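Long-range contacts in CghA (Chaetomium globosum, PDB 6KAW), which is a fungal protein of the calycin clan, built largely of antiparallel beta strands and divided into an N-terminal and a C-terminal domain: residues T129-S134 with F148-R153; S157-S162 with N191-L196; E238-L243 with R258-P263. All coordinates share one frame; numbering follows the deposited sequence.

Contact 1: residues T129-S134 with F148-R153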
loop_
_atom_site.group_PDB
_atom_site.type_symbol
_atom_site.label_atom_id
_atom_site.label_comp_id
_atom_site.label_asym_id
_atom_site.label_seq_id
_atom_site.Cartn_x
_atom_site.Cartn_y
_atom_site.Cartn_z
ATOM N N THR A 129 18.139 18.976 -15.495
ATOM C CA THR A 129 17.301 18.133 -14.649
ATOM C C THR A 129 16.818 18.875 -13.403
ATOM O O THR A 129 17.457 19.825 -12.944
ATOM C CB THR A 129 18.043 16.863 -14.210
ATOM O OG1 THR A 129 17.207 16.110 -13.323
ATOM C CG2 THR A 129 19.337 17.225 -13.492
ATOM N N ARG A 130 15.693 18.415 -12.860
ATOM C CA ARG A 130 15.039 19.039 -11.713
ATOM C C ARG A 130 13.850 18.183 -11.286
ATOM O O ARG A 130 13.054 17.769 -12.125
ATOM C CB ARG A 130 14.587 20.457 -12.060
ATOM C CG ARG A 130 13.340 20.939 -11.345
ATOM C CD ARG A 130 12.956 22.322 -11.853
ATOM N NE ARG A 130 11.513 22.541 -11.868
ATOM C CZ ARG A 130 10.818 22.860 -12.957
ATOM N NH1 ARG A 130 11.432 23.002 -14.126
ATOM N NH2 ARG A 130 9.506 23.043 -12.880
ATOM N N THR A 131 13.728 17.905 -9.992
ATOM C CA THR A 131 12.675 17.005 -9.532
ATOM C C THR A 131 12.043 17.387 -8.201
ATOM O O THR A 131 12.731 17.540 -7.197
ATOM C CB THR A 131 13.200 15.576 -9.400
ATOM O OG1 THR A 131 13.598 15.099 -10.689
ATOM C CG2 THR A 131 12.108 14.669 -8.841
ATOM N N THR A 132 10.724 17.526 -8.202
ATOM C CA THR A 132 9.983 17.760 -6.976
ATOM C C THR A 132 8.774 16.834 -6.923
ATOM O O THR A 132 8.006 16.740 -7.877
ATOM C CB THR A 132 9.515 19.222 -6.855
ATOM O OG1 THR A 132 10.633 20.098 -7.037
ATOM C CG2 THR A 132 8.914 19.470 -5.491
ATOM N N ALA A 133 8.626 16.132 -5.809
ATOM C CA ALA A 133 7.445 15.325 -5.559
ATOM C C ALA A 133 7.048 15.569 -4.121
ATOM O O ALA A 133 7.870 15.443 -3.223
ATOM C CB ALA A 133 7.720 13.854 -5.819
ATOM N N SER A 134 5.794 15.933 -3.897
ATOM C CA SER A 134 5.405 16.376 -2.578
ATOM C C SER A 134 4.041 15.859 -2.170
ATOM O O SER A 134 3.187 15.621 -3.016
ATOM C CB SER A 134 5.400 17.905 -2.523
ATOM O OG SER A 134 4.204 18.412 -3.090
ATOM N N PHE A 148 3.352 16.403 -8.446
ATOM C CA PHE A 148 4.595 16.085 -9.128
ATOM C C PHE A 148 5.035 17.234 -10.019
ATOM O O PHE A 148 4.231 17.835 -10.736
ATOM C CB PHE A 148 4.452 14.810 -9.962
ATOM C CG PHE A 148 4.008 13.613 -9.166
ATOM C CD1 PHE A 148 4.920 12.883 -8.416
ATOM C CD2 PHE A 148 2.675 13.242 -9.141
ATOM C CE1 PHE A 148 4.510 11.793 -7.674
ATOM C CE2 PHE A 148 2.258 12.153 -8.397
ATOM C CZ PHE A 148 3.175 11.426 -7.667
ATOM N N ASP A 149 6.323 17.532 -9.962
ATOM C CA ASP A 149 6.926 18.518 -10.839
ATOM C C ASP A 149 8.251 17.942 -11.287
ATOM O O ASP A 149 9.301 18.293 -10.755
ATOM C CB ASP A 149 7.112 19.868 -10.126
ATOM C CG ASP A 149 7.603 20.974 -11.060
ATOM O OD1 ASP A 149 7.904 20.695 -12.237
ATOM O OD2 ASP A 149 7.696 22.134 -10.604
ATOM N N ALA A 150 8.193 17.031 -12.252
ATOM C CA ALA A 150 9.391 16.410 -12.789
ATOM C C ALA A 150 9.365 16.462 -14.313
ATOM O O ALA A 150 8.970 15.493 -14.966
ATOM C CB ALA A 150 9.517 14.973 -12.300
ATOM N N PRO A 151 9.783 17.604 -14.881
ATOM C CA PRO A 151 9.726 17.880 -16.323
ATOM C C PRO A 151 10.337 16.779 -17.184
ATOM O O PRO A 151 11.450 16.322 -16.912
ATOM C CB PRO A 151 10.519 19.189 -16.468
ATOM C CG PRO A 151 11.122 19.471 -15.115
ATOM C CD PRO A 151 10.286 18.757 -14.118
ATOM N N GLY A 152 9.598 16.355 -18.208
ATOM C CA GLY A 152 10.040 15.296 -19.095
ATOM C C GLY A 152 9.809 13.905 -18.533
ATOM O O GLY A 152 10.303 12.916 -19.079
ATOM N N ARG A 153 9.065 13.826 -17.433
ATOM C CA ARG A 153 8.733 12.539 -16.816
ATOM C C ARG A 153 7.276 12.507 -16.363
ATOM O O ARG A 153 6.453 11.796 -16.942
ATOM C CB ARG A 153 9.660 12.254 -15.635
ATOM C CG ARG A 153 11.058 11.803 -16.037
ATOM C CD ARG A 153 12.086 12.217 -14.994
ATOM N NE ARG A 153 12.197 13.670 -14.910
ATOM C CZ ARG A 153 12.742 14.323 -13.891
ATOM N NH1 ARG A 153 13.229 13.655 -12.854
ATOM N NH2 ARG A 153 12.790 15.648 -13.906
HETATM O O HOH W 1 8.741 22.216 -7.629
#
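Charge pairing comes first: Arg130 reaches over to Asp149 with one nitrogen, NH2, which forms a salt bridge to Asp149 OD1 at 2.9 Å. The same NH2 hydrogen-bonds Asp149 OD2 on its syn side at 3.0 Å. Guanidinium and carboxylate stand almost perpendicular (89°), so this is one nitrogen astride two oxygens and not a flat, two-pronged pair. Pro151 CG lies over one face of the Arg130 guanidinium.

Arg153 supplies the second group of polar bonds, from the loop end. Its NH1 donates to Thr131 OG1 at 2.6 Å, while NH2 donates to Arg130 O at 2.8 Å; weak bonds from NE and NH2 to Pro151 O steady the group. Ala150 CB sits over the centre of this guanidinium. Thr131 OG1 lies beside its own backbone N (chi1 -63°), which turns it to Arg153.

Backbone bonds run both ways between Thr132 and Asp149, the hydrogen-bonded pair of a beta hairpin, and water 1 joins Thr132 OG1 to Asp149 OD2. On the apolar face, Ala133 CB touches Phe148 CD1 at 3.9 Å.

Strand 113-119 flanks the hairpin on one side and 154-162 on the other; Phe66 of strand 60-69 packs on Ala133, and Val64 on Phe148.

Contact 2: residues S157-S162 with N191-L196; sequences SLTHRS and NATVDL
Thr159 OG1 and Thr193 OG1 meet at 2.7 Å, a hydrogen bond in which either hydroxyl may be the donor. Each oxygen takes the position between its backbone N and carbonyl carbon (chi1 77° and 73°), which brings the two together above the strands. Water continues the chain at both ends: water 3 lies 2.8 Å from Thr159 OG1 and donates to Asn191 O, while water 2 lies 2.6 Å from Thr193 OG1 and reaches Ser157 O weakly.

Beneath the hydroxyls the backbones exchange paired hydrogen bonds at Ser157 and Asp195, Thr159 and Thr193, and Arg161 and Asn191. The straightest is Arg161 N to Asn191 O, 2.8 Å long at 172°. Between 157-162 and 191-196 the antiparallel pairing of strands 154-162 and 181-200 keeps its register throughout, in the beta-sheet framework of the calycin-like N-terminal domain. At the non-hydrogen-bonded pairs, CA-H groups of Leu158, His160, Ala192 and Val194 point at carbonyl oxygens of the partner strand.

Outward along the polar face, Asp195 OD1 forms a salt bridge with Arg213, and Asn191 ND2 bonds Pro218 O. The opposite face is buried. Leu158 CD1 touches Val194 CG1 at 4.2 Å, and Leu158 CD2 lies over the His160 ring, whose NE2 bonds Asp52 O. Ala192 CB meets the edge of that ring. Ala53 of strand 46-54 packs against Leu158, Ala192 and Val194, and Leu196 CD2 closes on Ser157 N at 3.5 Å.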
loop_
_atom_site.group_PDB
_atom_site.type_symbol
_atom_site.label_atom_id
_atom_site.label_comp_id
_atom_site.label_asym_id
_atom_site.label_seq_id
_atom_site.Cartn_x
_atom_site.Cartn_y
_atom_site.Cartn_z
ATOM N N SER A 157 -1.182 16.419 -10.389
ATOM C CA SER A 157 -1.573 16.233 -9.009
ATOM C C SER A 157 -2.538 15.066 -8.787
ATOM O O SER A 157 -3.215 14.596 -9.713
ATOM C CB SER A 157 -2.210 17.509 -8.481
ATOM O OG SER A 157 -3.442 17.721 -9.132
ATOM N N LEU A 158 -2.575 14.616 -7.535
ATOM C CA LEU A 158 -3.575 13.691 -7.028
ATOM C C LEU A 158 -4.164 14.311 -5.778
ATOM O O LEU A 158 -3.454 14.952 -5.015
ATOM C CB LEU A 158 -2.951 12.314 -6.711
ATOM C CG LEU A 158 -3.728 11.255 -5.917
ATOM C CD1 LEU A 158 -3.158 9.855 -6.229
ATOM C CD2 LEU A 158 -3.682 11.495 -4.408
ATOM N N THR A 159 -5.452 14.117 -5.546
ATOM C CA THR A 159 -6.031 14.538 -4.276
ATOM C C THR A 159 -6.949 13.472 -3.688
ATOM O O THR A 159 -7.536 12.670 -4.408
ATOM C CB THR A 159 -6.847 15.869 -4.398
ATOM O OG1 THR A 159 -8.121 15.616 -5.003
ATOM C CG2 THR A 159 -6.079 16.913 -5.206
ATOM N N HIS A 160 -7.064 13.479 -2.365
ATOM C CA HIS A 160 -8.025 12.653 -1.661
ATOM C C HIS A 160 -9.012 13.533 -0.903
ATOM O O HIS A 160 -8.625 14.517 -0.284
ATOM C CB HIS A 160 -7.346 11.721 -0.643
ATOM C CG HIS A 160 -6.477 10.655 -1.237
ATOM N ND1 HIS A 160 -5.219 10.367 -0.743
ATOM C CD2 HIS A 160 -6.698 9.748 -2.222
ATOM C CE1 HIS A 160 -4.691 9.371 -1.425
ATOM N NE2 HIS A 160 -5.576 8.966 -2.324
ATOM N N ARG A 161 -10.273 13.139 -0.917
ATOM C CA ARG A 161 -11.245 13.619 0.055
ATOM C C ARG A 161 -11.709 12.416 0.871
ATOM O O ARG A 161 -12.410 11.554 0.358
ATOM C CB ARG A 161 -12.439 14.299 -0.631
ATOM C CG ARG A 161 -12.103 15.591 -1.372
ATOM C CD ARG A 161 -11.668 16.692 -0.413
ATOM N NE ARG A 161 -11.431 17.974 -1.083
ATOM C CZ ARG A 161 -10.278 18.298 -1.663
ATOM N NH1 ARG A 161 -9.267 17.421 -1.670
ATOM N NH2 ARG A 161 -10.135 19.477 -2.251
ATOM N N SER A 162 -11.322 12.358 2.139
ATOM C CA SER A 162 -11.629 11.200 2.971
ATOM C C SER A 162 -13.122 10.962 3.151
ATOM O O SER A 162 -13.891 11.897 3.324
ATOM C CB SER A 162 -10.963 11.350 4.341
ATOM O OG SER A 162 -11.312 10.277 5.193
ATOM N N ASN A 191 -12.665 9.662 -1.790
ATOM C CA ASN A 191 -12.957 10.143 -3.131
ATOM C C ASN A 191 -11.631 10.624 -3.703
ATOM O O ASN A 191 -10.941 11.421 -3.066
ATOM C CB ASN A 191 -14.002 11.283 -3.080
ATOM C CG ASN A 191 -14.441 11.764 -4.462
ATOM O OD1 ASN A 191 -13.809 11.474 -5.474
ATOM N ND2 ASN A 191 -15.525 12.552 -4.496
ATOM N N ALA A 192 -11.243 10.137 -4.877
ATOM C CA ALA A 192 -9.944 10.515 -5.434
ATOM C C ALA A 192 -10.059 11.306 -6.737
ATOM O O ALA A 192 -10.956 11.072 -7.528
ATOM C CB ALA A 192 -9.087 9.259 -5.658
ATOM N N THR A 193 -9.141 12.240 -6.956
ATOM C CA THR A 193 -8.980 12.838 -8.271
ATOM C C THR A 193 -7.536 12.737 -8.710
ATOM O O THR A 193 -6.623 12.718 -7.874
ATOM C CB THR A 193 -9.391 14.338 -8.313
ATOM O OG1 THR A 193 -8.407 15.132 -7.635
ATOM C CG2 THR A 193 -10.757 14.555 -7.696
ATOM N N VAL A 194 -7.321 12.656 -10.019
ATOM C CA VAL A 194 -5.983 12.802 -10.564
ATOM C C VAL A 194 -6.045 13.683 -11.802
ATOM O O VAL A 194 -7.044 13.717 -12.523
ATOM C CB VAL A 194 -5.304 11.435 -10.932
ATOM C CG1 VAL A 194 -5.318 10.468 -9.740
ATOM C CG2 VAL A 194 -5.956 10.798 -12.146
ATOM N N ASP A 195 -4.956 14.389 -12.038
ATOM C CA ASP A 195 -4.810 15.225 -13.204
ATOM C C ASP A 195 -3.327 15.226 -13.507
ATOM O O ASP A 195 -2.581 16.054 -13.006
ATOM C CB ASP A 195 -5.357 16.641 -12.936
ATOM C CG ASP A 195 -5.533 17.452 -14.211
ATOM O OD1 ASP A 195 -4.836 17.163 -15.200
ATOM O OD2 ASP A 195 -6.369 18.383 -14.214
ATOM N N LEU A 196 -2.891 14.254 -14.299
ATOM C CA LEU A 196 -1.474 13.998 -14.456
ATOM C C LEU A 196 -1.083 13.952 -15.916
ATOM O O LEU A 196 -1.898 13.625 -16.775
ATOM C CB LEU A 196 -1.091 12.671 -13.780
ATOM C CG LEU A 196 -1.342 12.587 -12.274
ATOM C CD1 LEU A 196 -1.493 11.133 -11.843
ATOM C CD2 LEU A 196 -0.203 13.252 -11.529
HETATM O O HOH W 2 -6.445 15.732 -9.219
HETATM O O HOH W 3 -10.419 14.313 -4.019
#

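Contact 3: residues E238-L243 with R258-P263; sequences EATDAL and RLVSKP
Val260 O takes two backbone N-H groups from the facing strand: Thr240 N at 2.8 Å, nearly straight and in the carbonyl plane, and Asp241 N more weakly at 3.3 Å. Two residues facing one make this a classic beta bulge, set in the antiparallel hairpin of strands 239-249 and 252-261 in the C-terminal domain. The register slips by one there, and the chain of 238-243 turns a corner at Thr240.

Side chains fasten the corner. Thr240 OG1 donates to Ser261 O at 2.7 Å, its position between backbone N and carbonyl carbon (chi1 46°) putting it over the other strand. The Lys262 chain bends at chi2 (79°), and NZ reaches Ala239 O at 2.9 Å; the same ammonium also bonds Gly236 O and Ser394 O, three carbonyls round one buried charge. Lys262 N adds a bond to Glu238 O.

Beyond the bulge, Asp241 and Arg258 form a salt bridge through OD1 and NH2, modelled too short for its length to be trusted, with carboxylate and guanidinium 81° apart. Asp241 OD2 also forms salt bridges with Lys307 and Arg319. The Arg258 guanidinium lies between Val260 CG2 over one face and Leu243 CB over the other, both toward its rim. On the far side of the strands, Leu259 CD2 rests on Ala242 CB at 3.7 Å.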
loop_
_atom_site.group_PDB
_atom_site.type_symbol
_atom_site.label_atom_id
_atom_site.label_comp_id
_atom_site.label_asym_id
_atom_site.label_seq_id
_atom_site.Cartn_x
_atom_site.Cartn_y
_atom_site.Cartn_z
ATOM N N GLU A 238 12.694 -10.606 6.257
ATOM C CA GLU A 238 11.638 -11.056 7.150
ATOM C C GLU A 238 10.516 -11.816 6.425
ATOM O O GLU A 238 9.827 -12.620 7.040
ATOM C CB GLU A 238 11.060 -9.862 7.917
ATOM C CG GLU A 238 11.994 -9.356 9.019
ATOM C CD GLU A 238 12.442 -10.475 9.953
ATOM O OE1 GLU A 238 11.596 -10.969 10.731
ATOM O OE2 GLU A 238 13.629 -10.873 9.901
ATOM N N ALA A 239 10.348 -11.585 5.126
ATOM C CA ALA A 239 9.183 -12.115 4.419
ATOM C C ALA A 239 9.529 -12.969 3.209
ATOM O O ALA A 239 10.595 -12.829 2.622
ATOM C CB ALA A 239 8.277 -10.970 3.983
ATOM N N THR A 240 8.603 -13.848 2.844
ATOM C CA THR A 240 8.670 -14.581 1.589
ATOM C C THR A 240 7.520 -14.157 0.694
ATOM O O THR A 240 7.483 -14.498 -0.482
ATOM C CB THR A 240 8.598 -16.107 1.789
ATOM O OG1 THR A 240 7.541 -16.423 2.706
ATOM C CG2 THR A 240 9.939 -16.665 2.342
ATOM N N ASP A 241 6.582 -13.403 1.265
ATOM C CA ASP A 241 5.361 -13.035 0.559
ATOM C C ASP A 241 4.765 -11.775 1.181
ATOM O O ASP A 241 4.551 -11.719 2.386
ATOM C CB ASP A 241 4.338 -14.179 0.613
ATOM C CG ASP A 241 3.359 -14.156 -0.548
ATOM O OD1 ASP A 241 2.603 -13.168 -0.689
ATOM O OD2 ASP A 241 3.329 -15.140 -1.317
ATOM N N ALA A 242 4.494 -10.780 0.348
ATOM C CA ALA A 242 3.854 -9.546 0.795
ATOM C C ALA A 242 2.719 -9.189 -0.169
ATOM O O ALA A 242 2.970 -8.918 -1.343
ATOM C CB ALA A 242 4.871 -8.421 0.873
ATOM N N LEU A 243 1.479 -9.222 0.316
ATOM C CA LEU A 243 0.327 -8.927 -0.527
ATOM C C LEU A 243 -0.362 -7.624 -0.121
ATOM O O LEU A 243 -0.777 -7.466 1.036
ATOM C CB LEU A 243 -0.691 -10.060 -0.478
ATOM C CG LEU A 243 -2.054 -9.725 -1.089
ATOM C CD1 LEU A 243 -1.934 -9.571 -2.576
ATOM C CD2 LEU A 243 -3.065 -10.784 -0.742
ATOM N N ARG A 258 -0.759 -8.101 3.802
ATOM C CA ARG A 258 -0.553 -9.428 4.424
ATOM C C ARG A 258 0.879 -9.917 4.205
ATOM O O ARG A 258 1.371 -9.883 3.076
ATOM C CB ARG A 258 -1.525 -10.494 3.865
ATOM C CG ARG A 258 -1.419 -11.903 4.557
ATOM C CD ARG A 258 -1.089 -13.036 3.555
ATOM N NE ARG A 258 0.078 -12.593 2.866
ATOM C CZ ARG A 258 0.418 -12.867 1.621
ATOM N NH1 ARG A 258 -0.287 -13.683 0.839
ATOM N NH2 ARG A 258 1.518 -12.301 1.181
ATOM N N LEU A 259 1.518 -10.395 5.276
ATOM C CA LEU A 259 2.888 -10.906 5.206
ATOM C C LEU A 259 2.950 -12.380 5.570
ATOM O O LEU A 259 2.256 -12.837 6.481
ATOM C CB LEU A 259 3.823 -10.129 6.141
ATOM C CG LEU A 259 4.011 -8.637 5.879
ATOM C CD1 LEU A 259 4.816 -7.996 6.996
ATOM C CD2 LEU A 259 4.694 -8.430 4.551
ATOM N N VAL A 260 3.781 -13.109 4.832
ATOM C CA VAL A 260 4.174 -14.460 5.193
ATOM C C VAL A 260 5.687 -14.424 5.403
ATOM O O VAL A 260 6.427 -13.985 4.521
ATOM C CB VAL A 260 3.802 -15.486 4.100
ATOM C CG1 VAL A 260 4.202 -16.905 4.530
ATOM C CG2 VAL A 260 2.300 -15.391 3.762
ATOM N N SER A 261 6.146 -14.866 6.567
ATOM C CA SER A 261 7.555 -14.716 6.914
ATOM C C SER A 261 8.500 -15.683 6.198
ATOM O O SER A 261 8.100 -16.505 5.375
ATOM C CB SER A 261 7.752 -14.886 8.425
ATOM O OG SER A 261 7.894 -16.261 8.755
ATOM N N LYS A 262 9.776 -15.565 6.551
ATOM C CA LYS A 262 10.816 -16.492 6.124
ATOM C C LYS A 262 10.668 -17.842 6.837
ATOM O O LYS A 262 10.020 -17.915 7.873
ATOM C CB LYS A 262 12.185 -15.881 6.426
ATOM C CG LYS A 262 13.099 -15.744 5.244
ATOM C CD LYS A 262 12.760 -14.553 4.406
ATOM C CE LYS A 262 13.851 -14.300 3.384
ATOM N NZ LYS A 262 13.397 -13.347 2.340
ATOM N N PRO A 263 11.278 -18.915 6.286
ATOM C CA PRO A 263 11.258 -20.217 6.964
ATOM C C PRO A 263 11.827 -20.184 8.381
ATOM O O PRO A 263 11.439 -21.024 9.181
ATOM C CB PRO A 263 12.152 -21.108 6.083
ATOM C CG PRO A 263 12.243 -20.446 4.791
ATOM C CD PRO A 263 11.812 -19.011 4.917
#

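Contacts 1 and 2 belong to the same run of antiparallel strands in the N-terminal domain: strands 143-150 and 154-162 are neighbours, and Phe148 CD2 touches Leu196 CD2 at 3.7 Å. Both are only partly buried, with a greasy inner face and an outer one where waters join the polar groups. They differ in that contact 1 relies on arginines at a loop end, contact 2 on a long regular pairing. Contact 3 is the buried one. It lies in the C-terminal domain across the chain's centre, its own centre about 34 Å from that of contact 1 and 31 Å from that of contact 2, and it buries charges of both signs, the aspartate met by basic side chains and the lysine by backbone carbonyls.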